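PDB 4XLT: response regulator receiver protein from Dyadobacter fermentans, which probably acts as a phosphoacceptor receiver domain in bacterial two-component signalling. Local coordinates for residues E70-Y75 against P107-L112. Residues are numbered along the deposited sequence; the frame is centred on the assembly and turned at random.
Sequences EFTEHY and PHIIQL
Thr72 and His108 are the residues whose CA atoms lie closest, Thr72 CA 6.8 Å from His108 CA, a spacing bridged by side chains from helix 68-75 and from residues 108-109 at the approach to the outer strand. Two small groupings make the contact. In the aromatic one, Tyr75 and His108 form an offset edge-to-face pair: the ring planes stand at 73° and the centroids lie 5.4 Å apart. Tyr75 supplies the edge, its CD2 sitting over one face of the imidazole at 3.8 Å from His108 CG, while Tyr75 CE2 is 3.9 Å from His108 ND1. With CG anti to the backbone N (chi1 179°), Tyr75 lays its CD2-CE2 edge against the imidazole. The second grouping is aliphatic. Thr72 CG2 meets Ile109 CD1 at 3.7 Å, and the two side chains cross at about a right angle; Ile109 reaches the helix through the CG1-CD1 branch. Thr72 OG1 makes a weak hydrogen bond to the side-chain ND2 of Asn106, whose OD1 accepts from the backbone N of His108. Beyond the pair, Tyr75 packs on Ile86 and Ile109 on Met90 of strand 86-92, and His108 touches Glu80 of the second subunit. Replacing His108 with an alanine would probably leave the Tyr75 edge without the ring face it meets and open a gap between helix and loop. The 194 Å² buried, both sides summed, joins a helix to an outer strand, and the residues leading into it, of the five-stranded parallel sheet of a CheY-like receiver fold; the contact therefore depends on shape fit and on the Tyr75 edge meeting the imidazole face, with the weak polar link by way of Asn106 a minor addition.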
loop_
_atom_site.group_PDB
_atom_site.type_symbol
_atom_site.label_atom_id
_atom_site.label_comp_id
_atom_site.label_asym_id
_atom_site.label_seq_id
_atom_site.Cartn_x
_atom_site.Cartn_y
_atom_site.Cartn_z
ATOM N N GLU A 70 -1.859 -17.215 9.266
ATOM C CA GLU A 70 -2.267 -16.470 10.450
ATOM C C GLU A 70 -1.253 -15.361 10.690
ATOM O O GLU A 70 -1.585 -14.299 11.216
ATOM C CB GLU A 70 -2.376 -17.377 11.677
ATOM C CG GLU A 70 -3.525 -18.375 11.630
ATOM C CD GLU A 70 -3.142 -19.692 10.976
ATOM O OE1 GLU A 70 -3.428 -20.752 11.571
ATOM O OE2 GLU A 70 -2.561 -19.668 9.870
ATOM N N PHE A 71 -0.010 -15.620 10.292
ATOM C CA PHE A 71 1.047 -14.622 10.380
ATOM C C PHE A 71 0.738 -13.433 9.480
ATOM O O PHE A 71 0.959 -12.285 9.860
ATOM C CB PHE A 71 2.400 -15.229 9.998
ATOM C CG PHE A 71 3.536 -14.241 10.006
ATOM C CD1 PHE A 71 4.295 -14.052 11.146
ATOM C CD2 PHE A 71 3.843 -13.500 8.871
ATOM C CE1 PHE A 71 5.339 -13.145 11.159
ATOM C CE2 PHE A 71 4.885 -12.588 8.880
ATOM C CZ PHE A 71 5.635 -12.413 10.026
ATOM N N THR A 72 0.237 -13.716 8.281
ATOM C CA THR A 72 -0.060 -12.668 7.312
ATOM C C THR A 72 -1.186 -11.764 7.791
ATOM O O THR A 72 -1.235 -10.587 7.439
ATOM C CB THR A 72 -0.439 -13.253 5.940
ATOM O OG1 THR A 72 -1.472 -14.234 6.104
ATOM C CG2 THR A 72 0.776 -13.892 5.288
ATOM N N GLU A 73 -2.088 -12.316 8.595
ATOM C CA GLU A 73 -3.191 -11.533 9.138
ATOM C C GLU A 73 -2.665 -10.468 10.092
ATOM O O GLU A 73 -3.095 -9.315 10.046
ATOM C CB GLU A 73 -4.202 -12.434 9.847
ATOM C CG GLU A 73 -4.814 -13.490 8.949
ATOM C CD GLU A 73 -6.067 -14.096 9.543
ATOM O OE1 GLU A 73 -6.771 -13.381 10.287
ATOM O OE2 GLU A 73 -6.344 -15.283 9.271
ATOM N N HIS A 74 -1.731 -10.862 10.952
ATOM C CA HIS A 74 -1.073 -9.914 11.842
ATOM C C HIS A 74 -0.133 -9.004 11.065
ATOM O O HIS A 74 0.047 -7.842 11.419
ATOM C CB HIS A 74 -0.311 -10.649 12.941
ATOM C CG HIS A 74 -1.196 -11.199 14.014
ATOM N ND1 HIS A 74 -1.707 -10.418 15.028
ATOM C CD2 HIS A 74 -1.667 -12.450 14.227
ATOM C CE1 HIS A 74 -2.451 -11.164 15.822
ATOM N NE2 HIS A 74 -2.444 -12.401 15.359
ATOM N N TYR A 75 0.458 -9.542 10.002
ATOM C CA TYR A 75 1.354 -8.777 9.147
ATOM C C TYR A 75 0.602 -7.665 8.416
ATOM O O TYR A 75 1.119 -6.559 8.247
ATOM C CB TYR A 75 2.049 -9.699 8.142
ATOM C CG TYR A 75 2.982 -8.974 7.197
ATOM C CD1 TYR A 75 4.296 -8.707 7.556
ATOM C CD2 TYR A 75 2.546 -8.557 5.946
ATOM C CE1 TYR A 75 5.149 -8.042 6.699
ATOM C CE2 TYR A 75 3.390 -7.893 5.083
ATOM C CZ TYR A 75 4.690 -7.636 5.464
ATOM O OH TYR A 75 5.535 -6.971 4.604
ATOM N N PRO A 107 -2.264 -11.310 -0.827
ATOM C CA PRO A 107 -1.595 -10.102 -1.328
ATOM C C PRO A 107 -0.188 -9.919 -0.762
ATOM O O PRO A 107 0.696 -9.424 -1.460
ATOM C CB PRO A 107 -2.513 -8.967 -0.854
ATOM C CG PRO A 107 -3.816 -9.619 -0.538
ATOM C CD PRO A 107 -3.477 -10.989 -0.060
ATOM N N HIS A 108 0.015 -10.319 0.488
ATOM C CA HIS A 108 1.293 -10.093 1.152
ATOM C C HIS A 108 2.324 -11.150 0.783
ATOM O O HIS A 108 3.528 -10.905 0.871
ATOM C CB HIS A 108 1.098 -10.048 2.665
ATOM C CG HIS A 108 0.039 -9.083 3.099
ATOM N ND1 HIS A 108 0.170 -7.720 2.945
ATOM C CD2 HIS A 108 -1.174 -9.287 3.666
ATOM C CE1 HIS A 108 -0.916 -7.123 3.407
ATOM N NE2 HIS A 108 -1.746 -8.052 3.849
ATOM N N ILE A 109 1.852 -12.322 0.367
ATOM C CA ILE A 109 2.751 -13.377 -0.086
ATOM C C ILE A 109 3.075 -13.205 -1.564
ATOM O O ILE A 109 2.237 -13.451 -2.431
ATOM C CB ILE A 109 2.159 -14.777 0.135
ATOM C CG1 ILE A 109 1.818 -14.990 1.613
ATOM C CG2 ILE A 109 3.136 -15.839 -0.356
ATOM C CD1 ILE A 109 3.019 -14.901 2.528
ATOM N N ILE A 110 4.299 -12.777 -1.844
ATOM C CA ILE A 110 4.730 -12.549 -3.213
ATOM C C ILE A 110 4.807 -13.852 -3.996
ATOM O O ILE A 110 4.256 -13.963 -5.092
ATOM C CB ILE A 110 6.093 -11.852 -3.256
ATOM C CG1 ILE A 110 5.953 -10.420 -2.741
ATOM C CG2 ILE A 110 6.662 -11.868 -4.673
ATOM C CD1 ILE A 110 7.214 -9.616 -2.831
ATOM N N GLN A 111 5.488 -14.837 -3.426
ATOM C CA GLN A 111 5.685 -16.106 -4.104
ATOM C C GLN A 111 6.020 -17.212 -3.114
ATOM O O GLN A 111 6.679 -16.977 -2.100
ATOM C CB GLN A 111 6.792 -15.978 -5.152
ATOM C CG GLN A 111 6.981 -17.212 -6.012
ATOM C CD GLN A 111 7.963 -16.988 -7.141
ATOM O OE1 GLN A 111 8.108 -15.871 -7.640
ATOM N NE2 GLN A 111 8.646 -18.049 -7.548
ATOM N N LEU A 112 5.553 -18.418 -3.412
ATOM C CA LEU A 112 5.878 -19.585 -2.612
ATOM C C LEU A 112 7.160 -20.235 -3.125
ATOM O O LEU A 112 7.232 -20.659 -4.276
ATOM C CB LEU A 112 4.719 -20.580 -2.633
ATOM C CG LEU A 112 4.955 -21.952 -2.006
ATOM C CD1 LEU A 112 5.453 -21.821 -0.576
ATOM C CD2 LEU A 112 3.673 -22.767 -2.060
#